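Local coordinates for protein vacuolar aminopeptidase 1 (Saccharomyces cerevisiae, PDB 5JGF) that removes N-terminal, preferably neutral or hydrophobic, amino acids from peptides as a zinc-dependent vacuolar enzyme, and is the major cargo of the cytoplasm-to-vacuole targeting pathway, at residues 9-14 with 266-271; 70-75 with 272-277; 291-296 with 311-316; 390-395 with 453-458. All coordinates share one frame; numbering follows the deposited sequence.

Contact 1 of 4, residues 9-14 with 266-271; sequences EDIAQE and CSFAAM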
loop_
_atom_site.group_PDB
_atom_site.type_symbol
_atom_site.label_atom_id
_atom_site.label_comp_id
_atom_site.label_asym_id
_atom_site.label_seq_id
_atom_site.Cartn_x
_atom_site.Cartn_y
_atom_site.Cartn_z
ATOM N N GLU D 9 30.038 7.219 -49.278
ATOM C CA GLU D 9 29.084 8.320 -49.267
ATOM C C GLU D 9 27.982 8.095 -50.295
ATOM O O GLU D 9 26.806 8.328 -50.025
ATOM C CB GLU D 9 29.805 9.634 -49.565
ATOM C CG GLU D 9 30.565 10.207 -48.384
ATOM C CD GLU D 9 31.652 11.179 -48.817
ATOM O OE1 GLU D 9 31.542 11.715 -49.934
ATOM O OE2 GLU D 9 32.627 11.413 -48.064
ATOM N N ASP D 10 28.375 7.649 -51.482
ATOM C CA ASP D 10 27.423 7.389 -52.551
ATOM C C ASP D 10 26.455 6.269 -52.183
ATOM O O ASP D 10 25.248 6.394 -52.376
ATOM C CB ASP D 10 28.159 7.031 -53.848
ATOM C CG ASP D 10 28.901 8.217 -54.447
ATOM O OD1 ASP D 10 28.579 9.371 -54.085
ATOM O OD2 ASP D 10 29.798 8.000 -55.290
ATOM N N ILE D 11 26.977 5.175 -51.644
ATOM C CA ILE D 11 26.102 4.069 -51.279
ATOM C C ILE D 11 25.185 4.475 -50.120
ATOM O O ILE D 11 24.043 4.026 -50.043
ATOM C CB ILE D 11 26.911 2.795 -50.912
ATOM C CG1 ILE D 11 25.975 1.587 -50.873
ATOM C CG2 ILE D 11 27.605 2.970 -49.576
ATOM C CD1 ILE D 11 25.262 1.327 -52.185
ATOM N N ALA D 12 25.679 5.332 -49.231
ATOM C CA ALA D 12 24.868 5.809 -48.111
ATOM C C ALA D 12 23.679 6.586 -48.670
ATOM O O ALA D 12 22.553 6.440 -48.196
ATOM C CB ALA D 12 25.699 6.709 -47.194
ATOM N N GLN D 13 23.933 7.412 -49.684
ATOM C CA GLN D 13 22.871 8.195 -50.311
ATOM C C GLN D 13 21.896 7.294 -51.060
ATOM O O GLN D 13 20.687 7.530 -51.043
ATOM C CB GLN D 13 23.454 9.227 -51.282
ATOM C CG GLN D 13 24.065 10.450 -50.614
ATOM C CD GLN D 13 23.088 11.164 -49.691
ATOM O OE1 GLN D 13 21.932 11.402 -50.049
ATOM N NE2 GLN D 13 23.554 11.514 -48.500
ATOM N N GLU D 14 22.419 6.267 -51.724
ATOM C CA GLU D 14 21.562 5.339 -52.454
ATOM C C GLU D 14 20.624 4.663 -51.464
ATOM O O GLU D 14 19.447 4.454 -51.758
ATOM C CB GLU D 14 22.392 4.273 -53.175
ATOM C CG GLU D 14 23.108 4.756 -54.428
ATOM C CD GLU D 14 22.156 5.319 -55.470
ATOM O OE1 GLU D 14 21.077 4.727 -55.683
ATOM O OE2 GLU D 14 22.495 6.353 -56.085
ATOM N N CYS D 266 20.144 -4.132 -43.435
ATOM C CA CYS D 266 20.856 -5.363 -43.781
ATOM C C CYS D 266 20.350 -5.931 -45.105
ATOM O O CYS D 266 21.126 -6.471 -45.892
ATOM C CB CYS D 266 20.683 -6.427 -42.693
ATOM S SG CYS D 266 21.695 -6.166 -41.229
ATOM N N SER D 267 19.047 -5.827 -45.340
ATOM C CA SER D 267 18.472 -6.343 -46.581
ATOM C C SER D 267 19.097 -5.654 -47.788
ATOM O O SER D 267 19.500 -6.315 -48.745
ATOM C CB SER D 267 16.955 -6.144 -46.595
ATOM O OG SER D 267 16.334 -6.994 -45.644
ATOM N N PHE D 268 19.184 -4.327 -47.735
ATOM C CA PHE D 268 19.771 -3.545 -48.824
ATOM C C PHE D 268 21.249 -3.897 -49.003
ATOM O O PHE D 268 21.703 -4.174 -50.119
ATOM C CB PHE D 268 19.635 -2.050 -48.523
ATOM C CG PHE D 268 20.191 -1.152 -49.597
ATOM C CD1 PHE D 268 19.418 -0.804 -50.703
ATOM C CD2 PHE D 268 21.484 -0.642 -49.496
ATOM C CE1 PHE D 268 19.925 0.045 -51.695
ATOM C CE2 PHE D 268 22.001 0.206 -50.481
ATOM C CZ PHE D 268 21.218 0.550 -51.581
ATOM N N ALA D 269 21.997 -3.887 -47.902
ATOM C CA ALA D 269 23.420 -4.202 -47.954
ATOM C C ALA D 269 23.664 -5.604 -48.510
ATOM O O ALA D 269 24.582 -5.809 -49.306
ATOM C CB ALA D 269 24.041 -4.076 -46.565
ATOM N N ALA D 270 22.850 -6.569 -48.089
ATOM C CA ALA D 270 23.009 -7.939 -48.567
ATOM C C ALA D 270 22.687 -8.071 -50.056
ATOM O O ALA D 270 23.415 -8.741 -50.793
ATOM C CB ALA D 270 22.132 -8.891 -47.752
ATOM N N MET D 271 21.604 -7.440 -50.503
ATOM C CA MET D 271 21.223 -7.515 -51.914
ATOM C C MET D 271 22.240 -6.823 -52.818
ATOM O O MET D 271 22.577 -7.334 -53.889
ATOM C CB MET D 271 19.842 -6.895 -52.146
ATOM C CG MET D 271 18.673 -7.770 -51.719
ATOM S SD MET D 271 18.657 -9.421 -52.489
ATOM C CE MET D 271 18.919 -9.043 -54.145
#

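Contact 2 of 4, residues 70-75 with 272-277; sequences LSAFIL and IALICY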
loop_
_atom_site.group_PDB
_atom_site.type_symbol
_atom_site.label_atom_id
_atom_site.label_comp_id
_atom_site.label_asym_id
_atom_site.label_seq_id
_atom_site.Cartn_x
_atom_site.Cartn_y
_atom_site.Cartn_z
ATOM N N LEU D 70 11.000 -12.505 -50.905
ATOM C CA LEU D 70 11.788 -12.701 -52.118
ATOM C C LEU D 70 13.070 -13.491 -51.900
ATOM O O LEU D 70 13.730 -13.356 -50.871
ATOM C CB LEU D 70 12.123 -11.334 -52.732
ATOM C CG LEU D 70 12.973 -11.254 -54.011
ATOM C CD1 LEU D 70 12.652 -9.969 -54.746
ATOM C CD2 LEU D 70 14.454 -11.318 -53.670
ATOM N N SER D 71 13.407 -14.327 -52.876
ATOM C CA SER D 71 14.629 -15.116 -52.810
ATOM C C SER D 71 15.358 -15.006 -54.140
ATOM O O SER D 71 14.816 -15.366 -55.185
ATOM C CB SER D 71 14.322 -16.585 -52.523
ATOM O OG SER D 71 15.525 -17.334 -52.438
ATOM N N ALA D 72 16.575 -14.479 -54.093
ATOM C CA ALA D 72 17.397 -14.332 -55.287
ATOM C C ALA D 72 18.522 -15.336 -55.131
ATOM O O ALA D 72 19.089 -15.471 -54.045
ATOM C CB ALA D 72 17.959 -12.922 -55.374
ATOM N N PHE D 73 18.846 -16.053 -56.202
ATOM C CA PHE D 73 19.911 -17.032 -56.107
ATOM C C PHE D 73 20.722 -17.212 -57.380
ATOM O O PHE D 73 20.264 -16.909 -58.485
ATOM C CB PHE D 73 19.348 -18.380 -55.634
ATOM C CG PHE D 73 18.232 -18.926 -56.491
ATOM C CD1 PHE D 73 18.473 -19.958 -57.395
ATOM C CD2 PHE D 73 16.932 -18.443 -56.360
ATOM C CE1 PHE D 73 17.431 -20.507 -58.153
ATOM C CE2 PHE D 73 15.886 -18.984 -57.112
ATOM C CZ PHE D 73 16.137 -20.020 -58.009
ATOM N N ILE D 74 21.946 -17.688 -57.191
ATOM C CA ILE D 74 22.883 -17.937 -58.276
ATOM C C ILE D 74 23.301 -19.395 -58.146
ATOM O O ILE D 74 23.849 -19.800 -57.119
ATOM C CB ILE D 74 24.127 -17.043 -58.146
ATOM C CG1 ILE D 74 23.702 -15.580 -57.995
ATOM C CG2 ILE D 74 25.025 -17.214 -59.372
ATOM C CD1 ILE D 74 24.849 -14.639 -57.674
ATOM N N LEU D 75 23.035 -20.179 -59.185
ATOM C CA LEU D 75 23.363 -21.600 -59.184
ATOM C C LEU D 75 24.399 -21.905 -60.260
ATOM O O LEU D 75 24.164 -21.664 -61.443
ATOM C CB LEU D 75 22.090 -22.414 -59.427
ATOM C CG LEU D 75 22.177 -23.941 -59.537
ATOM C CD1 LEU D 75 22.825 -24.540 -58.294
ATOM C CD2 LEU D 75 20.777 -24.495 -59.728
ATOM N N ILE D 272 22.726 -5.661 -52.396
ATOM C CA ILE D 272 23.712 -4.941 -53.191
ATOM C C ILE D 272 24.976 -5.787 -53.278
ATOM O O ILE D 272 25.606 -5.875 -54.331
ATOM C CB ILE D 272 24.041 -3.564 -52.570
ATOM C CG1 ILE D 272 22.808 -2.656 -52.644
ATOM C CG2 ILE D 272 25.214 -2.918 -53.296
ATOM C CD1 ILE D 272 22.309 -2.396 -54.054
ATOM N N ALA D 273 25.341 -6.423 -52.171
ATOM C CA ALA D 273 26.525 -7.270 -52.157
ATOM C C ALA D 273 26.343 -8.422 -53.143
ATOM O O ALA D 273 27.264 -8.764 -53.888
ATOM C CB ALA D 273 26.769 -7.813 -50.758
ATOM N N LEU D 274 25.153 -9.019 -53.146
ATOM C CA LEU D 274 24.866 -10.131 -54.049
ATOM C C LEU D 274 24.994 -9.693 -55.509
ATOM O O LEU D 274 25.573 -10.404 -56.330
ATOM C CB LEU D 274 23.452 -10.670 -53.810
ATOM C CG LEU D 274 23.050 -11.819 -54.744
ATOM C CD1 LEU D 274 23.853 -13.057 -54.380
ATOM C CD2 LEU D 274 21.560 -12.103 -54.637
ATOM N N ILE D 275 24.444 -8.524 -55.824
ATOM C CA ILE D 275 24.492 -7.992 -57.180
ATOM C C ILE D 275 25.924 -7.680 -57.607
ATOM O O ILE D 275 26.327 -8.014 -58.723
ATOM C CB ILE D 275 23.597 -6.725 -57.310
ATOM C CG1 ILE D 275 22.221 -7.121 -57.855
ATOM C CG2 ILE D 275 24.237 -5.702 -58.241
ATOM C CD1 ILE D 275 21.524 -8.190 -57.061
ATOM N N CYS D 276 26.690 -7.046 -56.724
ATOM C CA CYS D 276 28.081 -6.719 -57.025
ATOM C C CYS D 276 28.860 -8.003 -57.260
ATOM O O CYS D 276 29.698 -8.081 -58.157
ATOM C CB CYS D 276 28.721 -5.952 -55.866
ATOM S SG CYS D 276 28.112 -4.270 -55.659
ATOM N N TYR D 277 28.579 -9.007 -56.438
ATOM C CA TYR D 277 29.238 -10.299 -56.540
ATOM C C TYR D 277 28.843 -11.018 -57.826
ATOM O O TYR D 277 29.692 -11.580 -58.524
ATOM C CB TYR D 277 28.877 -11.151 -55.317
ATOM C CG TYR D 277 29.157 -12.630 -55.466
ATOM C CD1 TYR D 277 28.122 -13.529 -55.723
ATOM C CD2 TYR D 277 30.453 -13.134 -55.344
ATOM C CE1 TYR D 277 28.369 -14.894 -55.853
ATOM C CE2 TYR D 277 30.710 -14.493 -55.474
ATOM C CZ TYR D 277 29.665 -15.367 -55.730
ATOM O OH TYR D 277 29.917 -16.714 -55.863
#

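Contact 3 of 4, residues 291-296 with 311-316; sequences TVTLYD and GLLESV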
loop_
_atom_site.group_PDB
_atom_site.type_symbol
_atom_site.label_atom_id
_atom_site.label_comp_id
_atom_site.label_asym_id
_atom_site.label_seq_id
_atom_site.Cartn_x
_atom_site.Cartn_y
_atom_site.Cartn_z
ATOM N N THR D 291 22.650 -17.355 -52.280
ATOM C CA THR D 291 21.335 -16.742 -52.217
ATOM C C THR D 291 21.160 -15.724 -51.107
ATOM O O THR D 291 21.795 -15.807 -50.058
ATOM C CB THR D 291 20.216 -17.799 -52.029
ATOM O OG1 THR D 291 18.958 -17.133 -51.838
ATOM C CG2 THR D 291 20.485 -18.664 -50.806
ATOM N N VAL D 292 20.306 -14.748 -51.378
ATOM C CA VAL D 292 19.923 -13.756 -50.393
ATOM C C VAL D 292 18.412 -13.931 -50.394
ATOM O O VAL D 292 17.762 -13.771 -51.428
ATOM C CB VAL D 292 20.245 -12.311 -50.808
ATOM C CG1 VAL D 292 19.530 -11.339 -49.857
ATOM C CG2 VAL D 292 21.742 -12.070 -50.748
ATOM N N THR D 293 17.856 -14.310 -49.252
ATOM C CA THR D 293 16.423 -14.488 -49.152
ATOM C C THR D 293 15.908 -13.461 -48.153
ATOM O O THR D 293 16.436 -13.339 -47.046
ATOM C CB THR D 293 16.079 -15.923 -48.721
ATOM O OG1 THR D 293 16.545 -16.836 -49.731
ATOM C CG2 THR D 293 14.575 -16.096 -48.562
ATOM N N LEU D 294 14.893 -12.714 -48.583
ATOM C CA LEU D 294 14.284 -11.645 -47.798
ATOM C C LEU D 294 12.901 -12.069 -47.319
ATOM O O LEU D 294 12.031 -12.410 -48.124
ATOM C CB LEU D 294 14.178 -10.387 -48.660
ATOM C CG LEU D 294 15.493 -9.973 -49.330
ATOM C CD1 LEU D 294 15.254 -8.752 -50.206
ATOM C CD2 LEU D 294 16.551 -9.684 -48.271
ATOM N N TYR D 295 12.705 -12.026 -46.004
ATOM C CA TYR D 295 11.451 -12.446 -45.390
ATOM C C TYR D 295 10.553 -11.326 -44.887
ATOM O O TYR D 295 11.011 -10.238 -44.535
ATOM C CB TYR D 295 11.749 -13.377 -44.213
ATOM C CG TYR D 295 12.502 -14.630 -44.594
ATOM C CD1 TYR D 295 11.836 -15.725 -45.142
ATOM C CD2 TYR D 295 13.883 -14.716 -44.414
ATOM C CE1 TYR D 295 12.528 -16.880 -45.498
ATOM C CE2 TYR D 295 14.585 -15.865 -44.771
ATOM C CZ TYR D 295 13.902 -16.940 -45.310
ATOM O OH TYR D 295 14.595 -18.076 -45.660
ATOM N N ASP D 296 9.261 -11.626 -44.848
ATOM C CA ASP D 296 8.253 -10.705 -44.349
ATOM C C ASP D 296 7.964 -11.206 -42.933
ATOM O O ASP D 296 8.482 -12.243 -42.516
ATOM C CB ASP D 296 6.986 -10.822 -45.212
ATOM C CG ASP D 296 5.933 -9.769 -44.888
ATOM O OD1 ASP D 296 4.834 -9.846 -45.481
ATOM O OD2 ASP D 296 6.190 -8.866 -44.061
ATOM N N GLY D 311 9.448 -21.251 -44.966
ATOM C CA GLY D 311 10.377 -22.032 -45.770
ATOM C C GLY D 311 10.670 -21.723 -47.229
ATOM O O GLY D 311 10.959 -22.647 -47.991
ATOM N N LEU D 312 10.627 -20.461 -47.639
ATOM C CA LEU D 312 10.924 -20.152 -49.038
ATOM C C LEU D 312 12.358 -20.551 -49.399
ATOM O O LEU D 312 12.619 -21.018 -50.509
ATOM C CB LEU D 312 10.709 -18.665 -49.327
ATOM C CG LEU D 312 11.004 -18.243 -50.775
ATOM C CD1 LEU D 312 10.099 -19.026 -51.734
ATOM C CD2 LEU D 312 10.790 -16.745 -50.936
ATOM N N LEU D 313 13.287 -20.371 -48.461
ATOM C CA LEU D 313 14.684 -20.725 -48.698
ATOM C C LEU D 313 14.820 -22.209 -49.014
ATOM O O LEU D 313 15.422 -22.588 -50.021
ATOM C CB LEU D 313 15.534 -20.398 -47.470
ATOM C CG LEU D 313 16.974 -20.924 -47.502
ATOM C CD1 LEU D 313 17.760 -20.232 -48.603
ATOM C CD2 LEU D 313 17.629 -20.687 -46.150
ATOM N N GLU D 314 14.263 -23.040 -48.136
ATOM C CA GLU D 314 14.311 -24.485 -48.302
ATOM C C GLU D 314 13.651 -24.888 -49.619
ATOM O O GLU D 314 14.119 -25.796 -50.308
ATOM C CB GLU D 314 13.597 -25.179 -47.131
ATOM C CG GLU D 314 14.201 -24.908 -45.746
ATOM C CD GLU D 314 13.576 -23.710 -45.035
ATOM O OE1 GLU D 314 13.769 -22.565 -45.485
ATOM O OE2 GLU D 314 12.884 -23.919 -44.016
ATOM N N SER D 315 12.563 -24.209 -49.962
ATOM C CA SER D 315 11.844 -24.494 -51.199
ATOM C C SER D 315 12.714 -24.207 -52.420
ATOM O O SER D 315 12.803 -25.024 -53.336
ATOM C CB SER D 315 10.570 -23.653 -51.277
ATOM O OG SER D 315 9.928 -23.836 -52.528
ATOM N N VAL D 316 13.343 -23.038 -52.425
ATOM C CA VAL D 316 14.212 -22.631 -53.522
ATOM C C VAL D 316 15.328 -23.647 -53.745
ATOM O O VAL D 316 15.588 -24.053 -54.878
ATOM C CB VAL D 316 14.836 -21.240 -53.247
ATOM C CG1 VAL D 316 15.977 -20.968 -54.224
ATOM C CG2 VAL D 316 13.768 -20.163 -53.372
HETATM O O HOH W 1 12.840 -20.126 -45.001
#

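Contact 4 of 4, residues 390-395 with 453-458; sequences EELARR and VKFFNG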
loop_
_atom_site.group_PDB
_atom_site.type_symbol
_atom_site.label_atom_id
_atom_site.label_comp_id
_atom_site.label_asym_id
_atom_site.label_seq_id
_atom_site.Cartn_x
_atom_site.Cartn_y
_atom_site.Cartn_z
ATOM N N GLU D 390 35.192 -14.564 -38.180
ATOM C CA GLU D 390 36.399 -13.828 -37.835
ATOM C C GLU D 390 37.527 -14.147 -38.818
ATOM O O GLU D 390 38.314 -13.271 -39.169
ATOM C CB GLU D 390 36.795 -14.124 -36.380
ATOM C CG GLU D 390 35.663 -13.755 -35.412
ATOM C CD GLU D 390 36.033 -13.833 -33.938
ATOM O OE1 GLU D 390 36.657 -14.828 -33.516
ATOM O OE2 GLU D 390 35.671 -12.897 -33.192
ATOM N N GLU D 391 37.595 -15.392 -39.280
ATOM C CA GLU D 391 38.625 -15.782 -40.246
ATOM C C GLU D 391 38.299 -15.103 -41.576
ATOM O O GLU D 391 39.175 -14.552 -42.246
ATOM C CB GLU D 391 38.640 -17.305 -40.417
ATOM C CG GLU D 391 39.548 -17.819 -41.533
ATOM C CD GLU D 391 41.006 -17.452 -41.328
ATOM O OE1 GLU D 391 41.518 -17.654 -40.205
ATOM O OE2 GLU D 391 41.642 -16.972 -42.293
ATOM N N LEU D 392 37.022 -15.143 -41.937
ATOM C CA LEU D 392 36.531 -14.530 -43.164
ATOM C C LEU D 392 36.869 -13.036 -43.176
ATOM O O LEU D 392 37.309 -12.491 -44.190
ATOM C CB LEU D 392 35.016 -14.723 -43.245
ATOM C CG LEU D 392 34.268 -14.315 -44.509
ATOM C CD1 LEU D 392 34.765 -15.135 -45.692
ATOM C CD2 LEU D 392 32.778 -14.540 -44.293
ATOM N N ALA D 393 36.662 -12.377 -42.040
ATOM C CA ALA D 393 36.942 -10.951 -41.923
ATOM C C ALA D 393 38.439 -10.668 -42.029
ATOM O O ALA D 393 38.848 -9.729 -42.714
ATOM C CB ALA D 393 36.401 -10.415 -40.601
ATOM N N ARG D 394 39.252 -11.475 -41.351
ATOM C CA ARG D 394 40.699 -11.286 -41.395
ATOM C C ARG D 394 41.210 -11.376 -42.830
ATOM O O ARG D 394 42.109 -10.635 -43.221
ATOM C CB ARG D 394 41.411 -12.325 -40.517
ATOM C CG ARG D 394 41.215 -12.106 -39.015
ATOM C CD ARG D 394 42.189 -12.938 -38.187
ATOM N NE ARG D 394 41.920 -14.370 -38.270
ATOM C CZ ARG D 394 41.082 -15.027 -37.473
ATOM N NH1 ARG D 394 40.423 -14.382 -36.519
ATOM N NH2 ARG D 394 40.903 -16.331 -37.632
ATOM N N ARG D 395 40.625 -12.275 -43.616
ATOM C CA ARG D 395 41.030 -12.446 -45.009
ATOM C C ARG D 395 40.592 -11.297 -45.914
ATOM O O ARG D 395 41.342 -10.888 -46.802
ATOM C CB ARG D 395 40.470 -13.757 -45.576
ATOM C CG ARG D 395 41.026 -15.017 -44.936
ATOM C CD ARG D 395 40.596 -16.249 -45.720
ATOM N NE ARG D 395 41.069 -17.491 -45.113
ATOM C CZ ARG D 395 40.924 -18.692 -45.664
ATOM N NH1 ARG D 395 40.319 -18.818 -46.839
ATOM N NH2 ARG D 395 41.380 -19.769 -45.038
ATOM N N VAL D 453 27.992 -3.844 -47.005
ATOM C CA VAL D 453 28.081 -4.375 -48.361
ATOM C C VAL D 453 29.435 -5.054 -48.554
ATOM O O VAL D 453 29.522 -6.157 -49.098
ATOM C CB VAL D 453 27.945 -3.253 -49.414
ATOM C CG1 VAL D 453 28.233 -3.807 -50.813
ATOM C CG2 VAL D 453 26.542 -2.660 -49.367
ATOM N N LYS D 454 30.489 -4.388 -48.101
ATOM C CA LYS D 454 31.840 -4.916 -48.234
ATOM C C LYS D 454 31.970 -6.271 -47.550
ATOM O O LYS D 454 32.529 -7.211 -48.115
ATOM C CB LYS D 454 32.850 -3.924 -47.646
ATOM C CG LYS D 454 34.305 -4.342 -47.808
ATOM C CD LYS D 454 35.243 -3.207 -47.403
ATOM C CE LYS D 454 36.192 -3.620 -46.289
ATOM N NZ LYS D 454 37.073 -4.758 -46.674
ATOM N N PHE D 455 31.442 -6.383 -46.337
ATOM C CA PHE D 455 31.524 -7.645 -45.624
ATOM C C PHE D 455 30.746 -8.758 -46.324
ATOM O O PHE D 455 31.267 -9.856 -46.518
ATOM C CB PHE D 455 30.998 -7.498 -44.197
ATOM C CG PHE D 455 30.937 -8.795 -43.458
ATOM C CD1 PHE D 455 32.099 -9.393 -42.984
ATOM C CD2 PHE D 455 29.726 -9.453 -43.290
ATOM C CE1 PHE D 455 32.054 -10.631 -42.357
ATOM C CE2 PHE D 455 29.670 -10.693 -42.665
ATOM C CZ PHE D 455 30.836 -11.284 -42.198
ATOM N N PHE D 456 29.499 -8.479 -46.695
ATOM C CA PHE D 456 28.657 -9.473 -47.357
ATOM C C PHE D 456 29.222 -9.896 -48.707
ATOM O O PHE D 456 29.064 -11.047 -49.122
ATOM C CB PHE D 456 27.238 -8.925 -47.537
ATOM C CG PHE D 456 26.483 -8.753 -46.245
ATOM C CD1 PHE D 456 25.660 -7.649 -46.049
ATOM C CD2 PHE D 456 26.591 -9.699 -45.231
ATOM C CE1 PHE D 456 24.955 -7.486 -44.857
ATOM C CE2 PHE D 456 25.888 -9.546 -44.033
ATOM C CZ PHE D 456 25.072 -8.439 -43.848
ATOM N N ASN D 457 29.875 -8.963 -49.392
ATOM C CA ASN D 457 30.478 -9.252 -50.689
ATOM C C ASN D 457 31.605 -10.247 -50.431
ATOM O O ASN D 457 31.753 -11.243 -51.146
ATOM C CB ASN D 457 31.039 -7.973 -51.317
ATOM C CG ASN D 457 31.525 -8.182 -52.745
ATOM O OD1 ASN D 457 32.508 -7.581 -53.168
ATOM N ND2 ASN D 457 30.826 -9.024 -53.494
ATOM N N GLY D 458 32.387 -9.974 -49.389
ATOM C CA GLY D 458 33.484 -10.854 -49.026
ATOM C C GLY D 458 32.984 -12.237 -48.650
ATOM O O GLY D 458 33.660 -13.242 -48.890
#

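Contact 1 of 4, residues 9-14 with 266-271
Ile11 and Phe268 meet because each sends its chain out anti to its own backbone nitrogen: CG1 of Ile11 stands at chi1 -166° and CG of Phe268 at -179°. Both side chains thus reach into the space between helix 7-21 and helix 261-278, whose backbones keep well apart here, with the CA atoms of Ile11 and Ala269 9.3 Å from each other. The second torsion of Ile11, 59°, turns its CD1 methyl to the ring of Phe268. The methyl arrives at the ring edge, close to the ring plane, where CD1 of Ile11 lies 3.8 Å from CE2 of Phe268. The two side chains run alongside each other in opposite senses. One turn further along the first helix, Glu14 contributes carbon only: its CB lies 4.2 Å from CZ of Phe268, while the carboxylate leads away from the aromatic side chain. The ring is also met by Phe18, by Phe15 edge-to-face, and by Val449 of helix 448-468, which touches Ile11 as well. The N-terminal helix is thereby laid against the helix that carries the zinc ligand Asp262 in its first turn, although the side chain of Phe268 remains about 12 Å from that of Asp262. No hydrogen bond or salt bridge joins the two segments, so their attachment rests on van der Waals contact and on burial of the phenylalanine, while exposed Glu14 keeps its acidic group turned away.

Contact 2 of 4, residues 70-75 with 272-277
Leu274 faces strand 69-76 as a fork, one prong for each of two strand residues. The CD2 methyl of Leu274 rests against CB of Ala72 at 3.8 Å, and its CD1 methyl meets CD1 of Ile74, also at 3.8 Å. Ala72 and Ile74 are two positions apart and so project from the same side of the strand, the side turned to the helix. With CG1 placed anti to the carbonyl carbon (chi1 -52°) and an extended second torsion, Ile74 reaches across the gap and slides past Leu274 in the opposite sense. The CD1 methyl of Ile74 also touches the next turn of the helix: it lies at the edge of the Tyr277 ring, near the ring plane, 4.0 Å from both CD1 and CE1 of Tyr277. The local axes of strand and helix are 10.3 Å apart and diverge by only 25°. Around this buried apolar patch, Phe460 of helix 448-468 packs on Leu274 and Tyr277, and Leu36 of helix 25-38 on Ala72. Strand 69-76 is hydrogen-bonded to strand 289-295, and through Phe73 its other face meets helix 312-324, so the sheet is flanked by helices on both sides.

Contact 3 of 4, residues 291-296 with 311-316
A water joins Tyr295 to Glu314: it accepts from OH of Tyr295 at 2.8 Å and donates to OE1 of Glu314 at 2.7 Å. A third, weak bond of 3.5 Å comes to it from the backbone N of Leu313, in the first turn of helix 312-324. Tyr295 reaches this spot with CG anti to its carbonyl carbon (chi1 -60°), which brings its hydroxyl over to the helix. There OH of Tyr295 lies close to CB of Leu313, at 3.1 Å, and that carbon sits at the edge of the phenol, near its plane. Further out, CD1 of Leu313 is wedged against two threonines of the strand, 3.8 Å from CG2 of Thr291 and equally far from OG1 of Thr293. The threonine hydroxyls are engaged within the sheet, that of Thr291 with the carbonyl of Ala72 and that of Thr293 with Ser71. An alanine in place of Leu313 would lack the CD1 methyl that touches both threonines and is likely to leave a gap between strand and helix. Gly311, with positive phi, holds the N-cap position. Strand and helix run at 144° to each other, joined by the loop that carries the zinc-binding Glu298 and Glu299. This strand-loop-helix unit belongs to the alpha/beta catalytic core of the zinc exopeptidases, with the metal-site loop at the C-terminal end of the strand.

Contact 4 of 4, residues 390-395 with 453-458
Leu392 points its CB toward helix 448-468, and its contacts begin beyond that carbon. CG, anti to the backbone N at chi1 -173°, carries the branch into the gap between the two helices. There the methyls part: CD1 of Leu392 comes to the backbone of Gly458, 3.9 Å from the carbonyl O, while its CD2 approaches the ring of Phe455 obliquely, 4.3 Å from CZ. Gly458 has no side chain, so only its backbone meets the leucine. Phe459 also packs on Leu392, and Leu430 of strand 426-434 on Phe455. On helix 383-396, Glu391 OE1 is met from above its carboxylate plane by NH2 of Arg394 at 3.0 Å, and its OE2 receives NE of Arg395 at 2.9 Å, on the anti side. OE1 also pairs with Lys141 of a neighbouring subunit; three cationic partners would be expected to favour the ionised acid. Lys454 on the facing helix pairs with Asp398, just past the end of helix 383-396. The chemistry is thus divided: between the two segments there is only van der Waals contact, methyl on ring and methyl on carbonyl oxygen, with no hydrogen bond, whereas the Glu391 cluster runs along one helix and out to another subunit.

Followed from the N terminus, the chain leaves residues 9-14 and closes a long loop at 266-271 in contact 1. Contact 2 opens inside that span, at 70-75, and closes at 272-277, the next six residues of the same helix, so the two cross. Contact 3 then opens and closes locally, 15 residues apart, on the strand that follows that helix; its strand lies beside strand 69-76 of contact 2. Contact 4 comes last, in series, closing a loop of 57 residues between helices 383-396 and 448-468. Helix 261-278 is the hub: it holds the N-terminal helix, the sheet and, through Phe456 and Asn457, the C-terminal helix. Contacts 3 and 4 do not touch.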